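PDB 2H1C: toxin FitB, which is the toxin of a type II toxin-antitoxin system, a PIN-domain protein expected to act as a magnesium-dependent ribonuclease, and joins antitoxin FitA in a promoter-binding complex. Local coordinates for residues I2-N7 / V22-S27; V8-L13 / A41-G46; A87-Y92 / Y106-A111. All coordinates share one frame; numbering follows the deposited sequence.

In the fold
From the N terminus, strand 2-4 runs straight into helix 6-9, and both interaction 1 and interaction 2 start on these elements. Interaction 1 closes a loop of 14 residues by laying helix 19-27 against strand 2-4. Interaction 2 spans 27 residues and joins the end of helix 6-9 to helix 37-48. Their segments alternate along the chain, so the two loops cross, and they touch through Leu25 packing on Pro12 and Val8. Interaction 3 follows in series, pairing helices 80-94 and 102-114 on the other side of the chain's centre. Leu3, packed on Ile107 and Ala111, links strand 2-4 to that helical layer.

Interaction 1: residues I2-N7 / V22-S27; sequences ILLDTN and VAWLDS
Leu4 sets its CD2 methyl against both Leu25 and Trp24, packing helix 19-27 against strand 2-4 of the parallel sheet of the PIN domain. CD2 of Leu4 lies 3.9 Å from CD2 of Leu25, and equally far from CZ3 of Trp24. Leu4 and Leu25 meet at a slant, methyl against methyl, whereas Leu4 and Trp24 slide past each other in opposite directions. Ile2, two residues earlier, points to the same side of the strand as Leu4: its CG2 comes head-on at the indole and stops 4.1 Å from CH2 of Trp24.

Both aliphatic groups meet the indole at its edge, near the ring plane, on the six-membered side. Trp24 gets there because its CG lies anti to the backbone N (chi1 179°), which swings the long ring off the helix and toward the sheet. A large flat side chain suits this place, since its rim serves two strand residues while the ring also meets Phe134. The axes of strand 2-4 and helix segment 22-27 pass 12.3 Å apart, with N-to-C directions at 139°, a gap that long or branched side chains can bridge.

Alternation along the strand sends Leu3 to the opposite face, against Ile107 and Ala111 of helix 102-114. Leu4 also belongs, with Ser36 and Thr39, to a magnesium site seen in the crystal, though its side chain, about 5 Å from the ion, is too far to be a direct ligand; the following Asp5 is a predicted ligand. An apolar side chain of the bound peptide packs on Leu4 too.

Behind the indole the helix is tied to itself: Trp24 O accepts both the backbone N of Ser27 and its hydroxyl, with OG of Ser27 2.7 Å from Trp24 O, 18° from the carbonyl plane.

Interaction 2: residues V8-L13 / A41-G46; sequences VISEPL and AELRLG
Leu43 spreads its two methyls over Ile9 and Ser10, and these three buried residues make up the tight part of the contact. CD1 of Leu43 sits 3.8 Å from CG2 of Ile9 and 3.9 Å from its CD1, so one methyl is held against both branches of the isoleucine. The long arm of Ile9 runs anti to the backbone N (chi1 -176°), which leaves CG2 between the N and the carbonyl carbon and facing the leucine. The other methyl, CD2 of Leu43, comes within 3.4 Å of OG of Ser10. That approach is of van der Waals type; the hydroxyl is engaged elsewhere, in a hydrogen bond with Thr6 O that lets a small polar residue lie buried beside a methyl.

Beyond this patch the fit slackens. Leu13 points toward segment 41-46, but its CD1 stays 5.7 Å from CD2 of Leu43. Glu42, Leu45 and Gly46 are partly exposed, though Glu42 OE1 bonds Thr6 OG1 and Leu45 packs on Arg90 of the second subunit.

Helix 6-9 and the following turn thus lie between helix 37-48 and helix 19-27, whose Leu25 meets Val8 and Pro12, while the bound peptide covers Ile9, Ser10 and Pro12.

Interaction 3: residues A87-Y92 / Y106-A111; sequences AQIRSY and YIAATA
With CG1 turned anti to its own carbonyl carbon (chi1 -71°) and CD1 extended beyond it (chi2 176°), Ile89 reaches from helix 80-94 to the backbone of helix 102-114. CD1 of Ile89 comes to rest on Ala109, 4.1 Å from its CA and equally close to its N, and it also lies 4.2 Å from the carbonyl carbon of Ala108. The nearest methyl is CB of Ala108, 4.5 Å from CD1 of Ile89. A single long-armed residue therefore lies over the backbone where two small residues follow each other: alanines bare the helix backbone, and CA of Ile89 and CA of Ala109 stand 7.2 Å apart.

The same surface is shared with other elements. Ala109 packs on Val82, Ile85 and Tyr86 earlier in helix 80-94, Ala108 on Phe126, and Ile89 on Ile100 and Ala129. Across the subunit interface, Arg44 and Leu45 of the second subunit pack on Ala87 and Arg90.

On the same helix, Thr110, part of a magnesium site with Ser36 and Leu76, bonds its OG1 to Tyr106 O at 2.9 Å. That oxygen also accepts the N of Thr110, the two donors coming from opposite faces of the carbonyl plane.

Across these two segments the contact is van der Waals packing of one methyl on alanine side chains and helix backbone, so this light contact would depend on shape and dispersion, not on directional bonds.

Interaction 1: residues I2-N7 / V22-S27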
ATOM      1  N   ILE A   2       1.915  19.682  -2.185  1.00 12.06           N
ATOM      2  CA  ILE A   2       2.177  18.929  -0.962  1.00  9.14           C
ATOM      3  C   ILE A   2       1.395  17.621  -0.826  1.00 12.15           C
ATOM      4  O   ILE A   2       0.235  17.543  -1.226  1.00 11.39           O
ATOM      5  CB  ILE A   2       1.841  19.805   0.284  1.00 14.67           C
ATOM      6  CG1 ILE A   2       2.899  20.900   0.463  1.00 14.22           C
ATOM      7  CG2 ILE A   2       1.767  18.943   1.553  1.00 11.93           C
ATOM      8  CD1 ILE A   2       4.272  20.372   0.815  1.00 19.99           C
ATOM      9  N   LEU A   3       2.057  16.606  -0.269  1.00 10.86           N
ATOM     10  CA  LEU A   3       1.441  15.312   0.027  1.00 10.01           C
ATOM     11  C   LEU A   3       1.523  15.230   1.551  1.00  8.87           C
ATOM     12  O   LEU A   3       2.619  15.136   2.113  1.00 11.81           O
ATOM     13  CB  LEU A   3       2.230  14.140  -0.582  1.00 11.88           C
ATOM     14  CG  LEU A   3       1.533  12.769  -0.398  1.00 11.17           C
ATOM     15  CD1 LEU A   3       0.212  12.754  -1.180  1.00 12.49           C
ATOM     16  CD2 LEU A   3       2.449  11.641  -0.880  1.00 13.90           C
ATOM     17  N   LEU A   4       0.387  15.298   2.237  1.00 10.69           N
ATOM     18  CA  LEU A   4       0.402  15.259   3.705  1.00 10.99           C
ATOM     19  C   LEU A   4       0.503  13.836   4.236  1.00 14.99           C
ATOM     20  O   LEU A   4      -0.317  13.000   3.880  1.00 15.93           O
ATOM     21  CB  LEU A   4      -0.877  15.864   4.274  1.00 16.13           C
ATOM     22  CG  LEU A   4      -1.244  17.325   4.045  1.00 14.78           C
ATOM     23  CD1 LEU A   4      -2.579  17.588   4.742  1.00 14.13           C
ATOM     24  CD2 LEU A   4      -0.145  18.237   4.587  1.00 11.89           C
ATOM     25  N   ASP A   5       1.486  13.582   5.100  1.00 10.86           N
ATOM     26  CA  ASP A   5       1.710  12.261   5.711  1.00 14.01           C
ATOM     27  C   ASP A   5       0.713  12.167   6.871  1.00 13.59           C
ATOM     28  O   ASP A   5       0.223  13.184   7.363  1.00 12.62           O
ATOM     29  CB  ASP A   5       3.169  12.188   6.221  1.00 17.58           C
ATOM     30  CG  ASP A   5       3.653  10.759   6.530  1.00 27.71           C
ATOM     31  OD1 ASP A   5       3.079   9.777   6.015  1.00 24.60           O
ATOM     32  OD2 ASP A   5       4.652  10.626   7.286  1.00 31.39           O
ATOM     33  N   THR A   6       0.430  10.955   7.331  1.00 10.51           N
ATOM     34  CA  THR A   6      -0.532  10.763   8.409  1.00 12.40           C
ATOM     35  C   THR A   6      -0.282  11.562   9.688  1.00 13.17           C
ATOM     36  O   THR A   6      -1.221  12.078  10.293  1.00 15.99           O
ATOM     37  CB  THR A   6      -0.609   9.276   8.790  1.00 16.65           C
ATOM     38  OG1 THR A   6      -0.907   8.518   7.616  1.00 19.45           O
ATOM     39  CG2 THR A   6      -1.679   9.039   9.832  1.00 16.63           C
ATOM     40  N   ASN A   7       0.976  11.668  10.103  1.00 13.20           N
ATOM     41  CA  ASN A   7       1.271  12.362  11.350  1.00 14.77           C
ATOM     42  C   ASN A   7       1.001  13.862  11.309  1.00 16.42           C
ATOM     43  O   ASN A   7       0.842  14.488  12.356  1.00 16.28           O
ATOM     44  CB  ASN A   7       2.716  12.087  11.779  1.00 16.04           C
ATOM     45  CG  ASN A   7       3.732  12.573  10.758  1.00 20.19           C
ATOM     46  OD1 ASN A   7       3.850  13.771  10.498  1.00 22.18           O
ATOM     47  ND2 ASN A   7       4.470  11.639  10.172  1.00 28.22           N
ATOM     48  N   VAL A  22      -0.489  23.605  13.001  1.00 14.05           N
ATOM     49  CA  VAL A  22      -1.814  24.061  12.614  1.00 12.85           C
ATOM     50  C   VAL A  22      -1.678  25.311  11.735  1.00 14.20           C
ATOM     51  O   VAL A  22      -2.284  25.377  10.670  1.00 16.24           O
ATOM     52  CB  VAL A  22      -2.671  24.361  13.841  1.00 11.38           C
ATOM     53  CG1 VAL A  22      -4.028  24.918  13.412  1.00 17.88           C
ATOM     54  CG2 VAL A  22      -2.865  23.056  14.638  1.00 11.49           C
ATOM     55  N   ALA A  23      -0.879  26.289  12.172  1.00 13.88           N
ATOM     56  CA  ALA A  23      -0.676  27.510  11.383  1.00 15.33           C
ATOM     57  C   ALA A  23      -0.122  27.219   9.987  1.00 15.03           C
ATOM     58  O   ALA A  23      -0.534  27.847   8.984  1.00 13.14           O
ATOM     59  CB  ALA A  23       0.265  28.486  12.122  1.00 14.22           C
ATOM     60  N   TRP A  24       0.839  26.300   9.903  1.00 13.86           N
ATOM     61  CA  TRP A  24       1.405  25.958   8.603  1.00 13.65           C
ATOM     62  C   TRP A  24       0.321  25.380   7.700  1.00 12.41           C
ATOM     63  O   TRP A  24       0.236  25.717   6.517  1.00 12.06           O
ATOM     64  CB  TRP A  24       2.524  24.922   8.733  1.00 11.94           C
ATOM     65  CG  TRP A  24       3.085  24.543   7.397  1.00 14.98           C
ATOM     66  CD1 TRP A  24       3.891  25.298   6.589  1.00 12.76           C
ATOM     67  CD2 TRP A  24       2.821  23.331   6.678  1.00 14.24           C
ATOM     68  NE1 TRP A  24       4.144  24.628   5.406  1.00 16.90           N
ATOM     69  CE2 TRP A  24       3.504  23.418   5.443  1.00 16.39           C
ATOM     70  CE3 TRP A  24       2.072  22.179   6.963  1.00 16.93           C
ATOM     71  CZ2 TRP A  24       3.462  22.390   4.492  1.00 19.40           C
ATOM     72  CZ3 TRP A  24       2.029  21.162   6.018  1.00 14.22           C
ATOM     73  CH2 TRP A  24       2.723  21.275   4.798  1.00 14.05           C
ATOM     74  N   LEU A  25      -0.486  24.482   8.248  1.00 13.10           N
ATOM     75  CA  LEU A  25      -1.547  23.892   7.445  1.00 14.25           C
ATOM     76  C   LEU A  25      -2.488  24.992   6.934  1.00 17.10           C
ATOM     77  O   LEU A  25      -2.983  24.917   5.809  1.00 15.73           O
ATOM     78  CB  LEU A  25      -2.330  22.871   8.265  1.00 14.14           C
ATOM     79  CG  LEU A  25      -1.621  21.545   8.558  1.00 13.38           C
ATOM     80  CD1 LEU A  25      -2.371  20.826   9.677  1.00 15.24           C
ATOM     81  CD2 LEU A  25      -1.567  20.673   7.299  1.00 13.05           C
ATOM     82  N   ASP A  26      -2.724  26.013   7.759  1.00 17.71           N
ATOM     83  CA  ASP A  26      -3.610  27.125   7.381  1.00 19.52           C
ATOM     84  C   ASP A  26      -3.062  28.051   6.300  1.00 20.51           C
ATOM     85  O   ASP A  26      -3.811  28.824   5.716  1.00 20.72           O
ATOM     86  CB  ASP A  26      -3.961  27.979   8.601  1.00 21.25           C
ATOM     87  CG  ASP A  26      -4.947  27.304   9.510  1.00 27.97           C
ATOM     88  OD1 ASP A  26      -5.725  26.458   9.015  1.00 30.10           O
ATOM     89  OD2 ASP A  26      -4.963  27.638  10.717  1.00 31.37           O
ATOM     90  N   SER A  27      -1.764  27.986   6.045  1.00 19.04           N
ATOM     91  CA  SER A  27      -1.160  28.837   5.030  1.00 18.27           C
ATOM     92  C   SER A  27      -1.201  28.184   3.651  1.00 17.53           C
ATOM     93  O   SER A  27      -0.896  28.821   2.642  1.00 17.89           O
ATOM     94  CB  SER A  27       0.296  29.141   5.391  1.00 20.00           C
ATOM     95  OG  SER A  27       1.120  27.983   5.269  1.00 19.44           O
TER

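Interaction 2: residues V8-L13 / A41-G46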
ATOM      1  N   VAL A   8       0.931  14.433  10.112  1.00 14.61           N
ATOM      2  CA  VAL A   8       0.670  15.863   9.980  1.00 13.10           C
ATOM      3  C   VAL A   8      -0.834  16.132   9.969  1.00 12.28           C
ATOM      4  O   VAL A   8      -1.321  16.965  10.727  1.00 13.34           O
ATOM      5  CB  VAL A   8       1.345  16.419   8.703  1.00 13.99           C
ATOM      6  CG1 VAL A   8       0.917  17.861   8.456  1.00 16.36           C
ATOM      7  CG2 VAL A   8       2.858  16.347   8.866  1.00 17.19           C
ATOM      8  N   ILE A   9      -1.587  15.413   9.147  1.00 14.08           N
ATOM      9  CA  ILE A   9      -3.017  15.652   9.118  1.00 14.50           C
ATOM     10  C   ILE A   9      -3.660  15.263  10.456  1.00 15.20           C
ATOM     11  O   ILE A   9      -4.683  15.822  10.832  1.00 15.43           O
ATOM     12  CB  ILE A   9      -3.697  14.913   7.915  1.00 19.88           C
ATOM     13  CG1 ILE A   9      -5.186  15.280   7.860  1.00 20.37           C
ATOM     14  CG2 ILE A   9      -3.481  13.413   8.019  1.00 19.78           C
ATOM     15  CD1 ILE A   9      -5.920  14.702   6.678  1.00 25.55           C
ATOM     16  N   SER A  10      -3.034  14.345  11.194  1.00 14.07           N
ATOM     17  CA  SER A  10      -3.562  13.908  12.493  1.00 16.87           C
ATOM     18  C   SER A  10      -3.239  14.859  13.655  1.00 16.07           C
ATOM     19  O   SER A  10      -3.917  14.847  14.679  1.00 17.05           O
ATOM     20  CB  SER A  10      -3.009  12.522  12.859  1.00 19.20           C
ATOM     21  OG  SER A  10      -3.295  11.564  11.856  1.00 27.35           O
ATOM     22  N   GLU A  11      -2.210  15.680  13.507  1.00 14.40           N
ATOM     23  CA  GLU A  11      -1.824  16.566  14.608  1.00 16.36           C
ATOM     24  C   GLU A  11      -2.922  17.510  15.118  1.00 17.51           C
ATOM     25  O   GLU A  11      -3.134  17.608  16.330  1.00 18.10           O
ATOM     26  CB  GLU A  11      -0.570  17.366  14.247  1.00 14.80           C
ATOM     27  CG  GLU A  11      -0.092  18.346  15.347  1.00 17.88           C
ATOM     28  CD  GLU A  11       0.478  17.654  16.570  1.00 21.29           C
ATOM     29  OE1 GLU A  11       0.635  18.329  17.621  1.00 16.19           O
ATOM     30  OE2 GLU A  11       0.788  16.440  16.494  1.00 19.56           O
ATOM     31  N   PRO A  12      -3.649  18.196  14.216  1.00 17.46           N
ATOM     32  CA  PRO A  12      -4.698  19.104  14.703  1.00 15.16           C
ATOM     33  C   PRO A  12      -5.822  18.431  15.487  1.00 17.92           C
ATOM     34  O   PRO A  12      -6.562  19.090  16.214  1.00 17.54           O
ATOM     35  CB  PRO A  12      -5.206  19.764  13.423  1.00 16.90           C
ATOM     36  CG  PRO A  12      -3.990  19.749  12.538  1.00 19.20           C
ATOM     37  CD  PRO A  12      -3.469  18.345  12.761  1.00 17.16           C
ATOM     38  N   LEU A  13      -5.942  17.115  15.334  1.00 17.42           N
ATOM     39  CA  LEU A  13      -6.986  16.351  16.005  1.00 17.19           C
ATOM     40  C   LEU A  13      -6.619  15.973  17.439  1.00 19.05           C
ATOM     41  O   LEU A  13      -7.455  15.462  18.185  1.00 21.90           O
ATOM     42  CB  LEU A  13      -7.296  15.085  15.183  1.00 17.60           C
ATOM     43  CG  LEU A  13      -7.766  15.335  13.744  1.00 18.51           C
ATOM     44  CD1 LEU A  13      -7.846  14.023  12.953  1.00 18.08           C
ATOM     45  CD2 LEU A  13      -9.114  16.013  13.780  1.00 19.30           C
ATOM     46  N   ALA A  41      -6.301   5.269   4.280  1.00  9.69           N
ATOM     47  CA  ALA A  41      -6.564   3.963   4.898  1.00 10.48           C
ATOM     48  C   ALA A  41      -6.124   3.965   6.365  1.00 11.25           C
ATOM     49  O   ALA A  41      -6.815   3.411   7.237  1.00  8.41           O
ATOM     50  CB  ALA A  41      -5.821   2.875   4.154  1.00  9.27           C
ATOM     51  N   GLU A  42      -4.962   4.552   6.636  1.00 10.76           N
ATOM     52  CA  GLU A  42      -4.452   4.594   8.006  1.00 12.79           C
ATOM     53  C   GLU A  42      -5.312   5.490   8.889  1.00 13.00           C
ATOM     54  O   GLU A  42      -5.531   5.172  10.060  1.00 11.27           O
ATOM     55  CB  GLU A  42      -2.996   5.071   8.040  1.00 13.89           C
ATOM     56  CG  GLU A  42      -2.070   4.275   7.123  1.00 21.43           C
ATOM     57  CD  GLU A  42      -0.627   4.745   7.185  1.00 29.32           C
ATOM     58  OE1 GLU A  42      -0.411   5.958   7.443  1.00 30.35           O
ATOM     59  OE2 GLU A  42       0.287   3.910   6.959  1.00 21.11           O
ATOM     60  N   LEU A  43      -5.790   6.612   8.342  1.00 10.84           N
ATOM     61  CA  LEU A  43      -6.667   7.498   9.111  1.00 11.43           C
ATOM     62  C   LEU A  43      -7.958   6.755   9.438  1.00 11.65           C
ATOM     63  O   LEU A  43      -8.414   6.757  10.584  1.00 12.69           O
ATOM     64  CB  LEU A  43      -7.002   8.768   8.319  1.00 11.68           C
ATOM     65  CG  LEU A  43      -5.807   9.696   8.125  1.00 15.80           C
ATOM     66  CD1 LEU A  43      -6.142  10.821   7.146  1.00 15.75           C
ATOM     67  CD2 LEU A  43      -5.413  10.251   9.483  1.00 17.45           C
ATOM     68  N   ARG A  44      -8.549   6.115   8.434  1.00 11.45           N
ATOM     69  CA  ARG A  44      -9.789   5.380   8.665  1.00  8.38           C
ATOM     70  C   ARG A  44      -9.607   4.241   9.668  1.00 11.30           C
ATOM     71  O   ARG A  44     -10.495   3.990  10.476  1.00 11.83           O
ATOM     72  CB  ARG A  44     -10.357   4.845   7.337  1.00  8.37           C
ATOM     73  CG  ARG A  44     -11.052   5.926   6.484  1.00 10.76           C
ATOM     74  CD  ARG A  44     -11.330   5.432   5.059  1.00 12.16           C
ATOM     75  NE  ARG A  44     -12.280   6.293   4.364  1.00 14.91           N
ATOM     76  CZ  ARG A  44     -12.465   6.304   3.046  1.00 16.46           C
ATOM     77  NH1 ARG A  44     -11.749   5.499   2.258  1.00 13.72           N
ATOM     78  NH2 ARG A  44     -13.376   7.116   2.517  1.00 17.49           N
ATOM     79  N   LEU A  45      -8.461   3.559   9.622  1.00 12.51           N
ATOM     80  CA  LEU A  45      -8.201   2.451  10.542  1.00 12.80           C
ATOM     81  C   LEU A  45      -8.062   2.986  11.968  1.00 15.73           C
ATOM     82  O   LEU A  45      -8.610   2.417  12.924  1.00 14.01           O
ATOM     83  CB  LEU A  45      -6.925   1.713  10.117  1.00 10.58           C
ATOM     84  CG  LEU A  45      -6.439   0.600  11.044  1.00 12.42           C
ATOM     85  CD1 LEU A  45      -7.555  -0.413  11.290  1.00 10.21           C
ATOM     86  CD2 LEU A  45      -5.218  -0.071  10.425  1.00 12.96           C
ATOM     87  N   GLY A  46      -7.333   4.092  12.103  1.00 14.34           N
ATOM     88  CA  GLY A  46      -7.137   4.705  13.409  1.00 16.52           C
ATOM     89  C   GLY A  46      -8.462   5.058  14.052  1.00 15.66           C
ATOM     90  O   GLY A  46      -8.690   4.790  15.242  1.00 16.49           O
TER

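Interaction 3: residues A87-Y92 / Y106-A111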
ATOM      1  N   ALA A  87       9.837   0.323  -5.851  1.00 11.61           N
ATOM      2  CA  ALA A  87      10.921  -0.646  -5.896  1.00 12.11           C
ATOM      3  C   ALA A  87      12.257   0.051  -6.096  1.00 12.00           C
ATOM      4  O   ALA A  87      13.248  -0.311  -5.464  1.00 11.68           O
ATOM      5  CB  ALA A  87      10.675  -1.656  -7.008  1.00 10.27           C
ATOM      6  N   GLN A  88      12.285   1.064  -6.960  1.00 11.32           N
ATOM      7  CA  GLN A  88      13.515   1.804  -7.205  1.00 14.70           C
ATOM      8  C   GLN A  88      14.025   2.463  -5.925  1.00 14.32           C
ATOM      9  O   GLN A  88      15.180   2.277  -5.530  1.00 15.16           O
ATOM     10  CB  GLN A  88      13.278   2.864  -8.283  1.00 18.12           C
ATOM     11  CG  GLN A  88      12.884   2.239  -9.613  1.00 23.73           C
ATOM     12  CD  GLN A  88      12.757   3.244 -10.734  1.00 31.74           C
ATOM     13  OE1 GLN A  88      11.925   4.158 -10.684  1.00 30.39           O
ATOM     14  NE2 GLN A  88      13.587   3.081 -11.764  1.00 35.36           N
ATOM     15  N   ILE A  89      13.156   3.226  -5.272  1.00 13.06           N
ATOM     16  CA  ILE A  89      13.515   3.923  -4.042  1.00 15.07           C
ATOM     17  C   ILE A  89      13.941   3.005  -2.908  1.00 14.04           C
ATOM     18  O   ILE A  89      14.979   3.227  -2.283  1.00 14.40           O
ATOM     19  CB  ILE A  89      12.330   4.794  -3.534  1.00 19.76           C
ATOM     20  CG1 ILE A  89      12.134   6.000  -4.451  1.00 21.82           C
ATOM     21  CG2 ILE A  89      12.573   5.218  -2.096  1.00 28.29           C
ATOM     22  CD1 ILE A  89      10.919   6.866  -4.064  1.00 23.42           C
ATOM     23  N   ARG A  90      13.148   1.980  -2.618  1.00 12.04           N
ATOM     24  CA  ARG A  90      13.501   1.072  -1.523  1.00 15.04           C
ATOM     25  C   ARG A  90      14.765   0.254  -1.789  1.00 16.20           C
ATOM     26  O   ARG A  90      15.569   0.032  -0.875  1.00 19.86           O
ATOM     27  CB  ARG A  90      12.348   0.126  -1.202  1.00 16.37           C
ATOM     28  CG  ARG A  90      11.172   0.832  -0.574  1.00 16.39           C
ATOM     29  CD  ARG A  90      10.423  -0.108   0.335  1.00 22.60           C
ATOM     30  NE  ARG A  90      11.255  -0.602   1.423  1.00 19.35           N
ATOM     31  CZ  ARG A  90      10.952  -1.662   2.170  1.00 22.45           C
ATOM     32  NH1 ARG A  90       9.835  -2.345   1.947  1.00 18.47           N
ATOM     33  NH2 ARG A  90      11.775  -2.048   3.139  1.00 22.95           N
ATOM     34  N   SER A  91      14.956  -0.194  -3.026  1.00 16.99           N
ATOM     35  CA  SER A  91      16.145  -0.974  -3.330  1.00 16.64           C
ATOM     36  C   SER A  91      17.391  -0.091  -3.238  1.00 18.13           C
ATOM     37  O   SER A  91      18.412  -0.495  -2.660  1.00 18.06           O
ATOM     38  CB  SER A  91      16.040  -1.611  -4.721  1.00 16.29           C
ATOM     39  OG  SER A  91      16.096  -0.636  -5.745  1.00 18.76           O
ATOM     40  N   TYR A  92      17.305   1.121  -3.783  1.00 17.83           N
ATOM     41  CA  TYR A  92      18.432   2.040  -3.750  1.00 20.97           C
ATOM     42  C   TYR A  92      18.835   2.330  -2.307  1.00 19.48           C
ATOM     43  O   TYR A  92      20.018   2.317  -1.967  1.00 20.26           O
ATOM     44  CB  TYR A  92      18.083   3.357  -4.440  1.00 23.90           C
ATOM     45  CG  TYR A  92      19.294   4.243  -4.651  1.00 28.04           C
ATOM     46  CD1 TYR A  92      20.095   4.098  -5.782  1.00 32.95           C
ATOM     47  CD2 TYR A  92      19.650   5.206  -3.710  1.00 33.00           C
ATOM     48  CE1 TYR A  92      21.223   4.893  -5.976  1.00 35.46           C
ATOM     49  CE2 TYR A  92      20.780   6.005  -3.890  1.00 34.98           C
ATOM     50  CZ  TYR A  92      21.557   5.842  -5.026  1.00 35.94           C
ATOM     51  OH  TYR A  92      22.664   6.635  -5.219  1.00 40.32           O
ATOM     52  N   TYR A 106       5.688   3.646   0.407  1.00 13.72           N
ATOM     53  CA  TYR A 106       4.496   3.862  -0.430  1.00 15.14           C
ATOM     54  C   TYR A 106       4.210   5.348  -0.613  1.00 14.04           C
ATOM     55  O   TYR A 106       3.898   5.811  -1.717  1.00 13.84           O
ATOM     56  CB  TYR A 106       3.263   3.219   0.197  1.00 18.12           C
ATOM     57  CG  TYR A 106       3.331   1.719   0.261  1.00 19.52           C
ATOM     58  CD1 TYR A 106       2.741   1.027   1.311  1.00 24.46           C
ATOM     59  CD2 TYR A 106       3.999   0.991  -0.724  1.00 22.16           C
ATOM     60  CE1 TYR A 106       2.814  -0.366   1.385  1.00 27.60           C
ATOM     61  CE2 TYR A 106       4.080  -0.403  -0.662  1.00 29.58           C
ATOM     62  CZ  TYR A 106       3.486  -1.071   0.398  1.00 29.18           C
ATOM     63  OH  TYR A 106       3.584  -2.445   0.476  1.00 33.22           O
ATOM     64  N   ILE A 107       4.302   6.081   0.490  1.00 14.28           N
ATOM     65  CA  ILE A 107       4.053   7.513   0.480  1.00 11.22           C
ATOM     66  C   ILE A 107       5.121   8.227  -0.317  1.00 10.76           C
ATOM     67  O   ILE A 107       4.805   9.069  -1.149  1.00 10.77           O
ATOM     68  CB  ILE A 107       3.996   8.059   1.912  1.00 13.84           C
ATOM     69  CG1 ILE A 107       2.838   7.386   2.657  1.00 19.77           C
ATOM     70  CG2 ILE A 107       3.773   9.560   1.890  1.00 12.04           C
ATOM     71  CD1 ILE A 107       2.706   7.796   4.093  1.00 30.03           C
ATOM     72  N   ALA A 108       6.384   7.875  -0.092  1.00 11.19           N
ATOM     73  CA  ALA A 108       7.457   8.525  -0.819  1.00  9.34           C
ATOM     74  C   ALA A 108       7.342   8.310  -2.328  1.00 12.97           C
ATOM     75  O   ALA A 108       7.536   9.245  -3.107  1.00 14.06           O
ATOM     76  CB  ALA A 108       8.813   8.050  -0.303  1.00 12.60           C
ATOM     77  N   ALA A 109       6.998   7.093  -2.746  1.00 11.33           N
ATOM     78  CA  ALA A 109       6.865   6.796  -4.177  1.00 10.97           C
ATOM     79  C   ALA A 109       5.696   7.573  -4.801  1.00  9.95           C
ATOM     80  O   ALA A 109       5.777   8.018  -5.949  1.00 12.15           O
ATOM     81  CB  ALA A 109       6.667   5.279  -4.395  1.00  8.76           C
ATOM     82  N   THR A 110       4.613   7.739  -4.048  1.00  9.17           N
ATOM     83  CA  THR A 110       3.457   8.485  -4.540  1.00 10.40           C
ATOM     84  C   THR A 110       3.867   9.940  -4.768  1.00 10.43           C
ATOM     85  O   THR A 110       3.575  10.522  -5.809  1.00 10.96           O
ATOM     86  CB  THR A 110       2.275   8.426  -3.530  1.00 11.56           C
ATOM     87  OG1 THR A 110       1.857   7.059  -3.365  1.00 11.68           O
ATOM     88  CG2 THR A 110       1.091   9.272  -4.032  1.00  8.40           C
ATOM     89  N   ALA A 111       4.592  10.510  -3.806  1.00 11.89           N
ATOM     90  CA  ALA A 111       5.039  11.892  -3.918  1.00 11.09           C
ATOM     91  C   ALA A 111       5.993  12.085  -5.099  1.00 13.08           C
ATOM     92  O   ALA A 111       5.853  13.034  -5.869  1.00 14.41           O
ATOM     93  CB  ALA A 111       5.717  12.325  -2.619  1.00  9.67           C
TER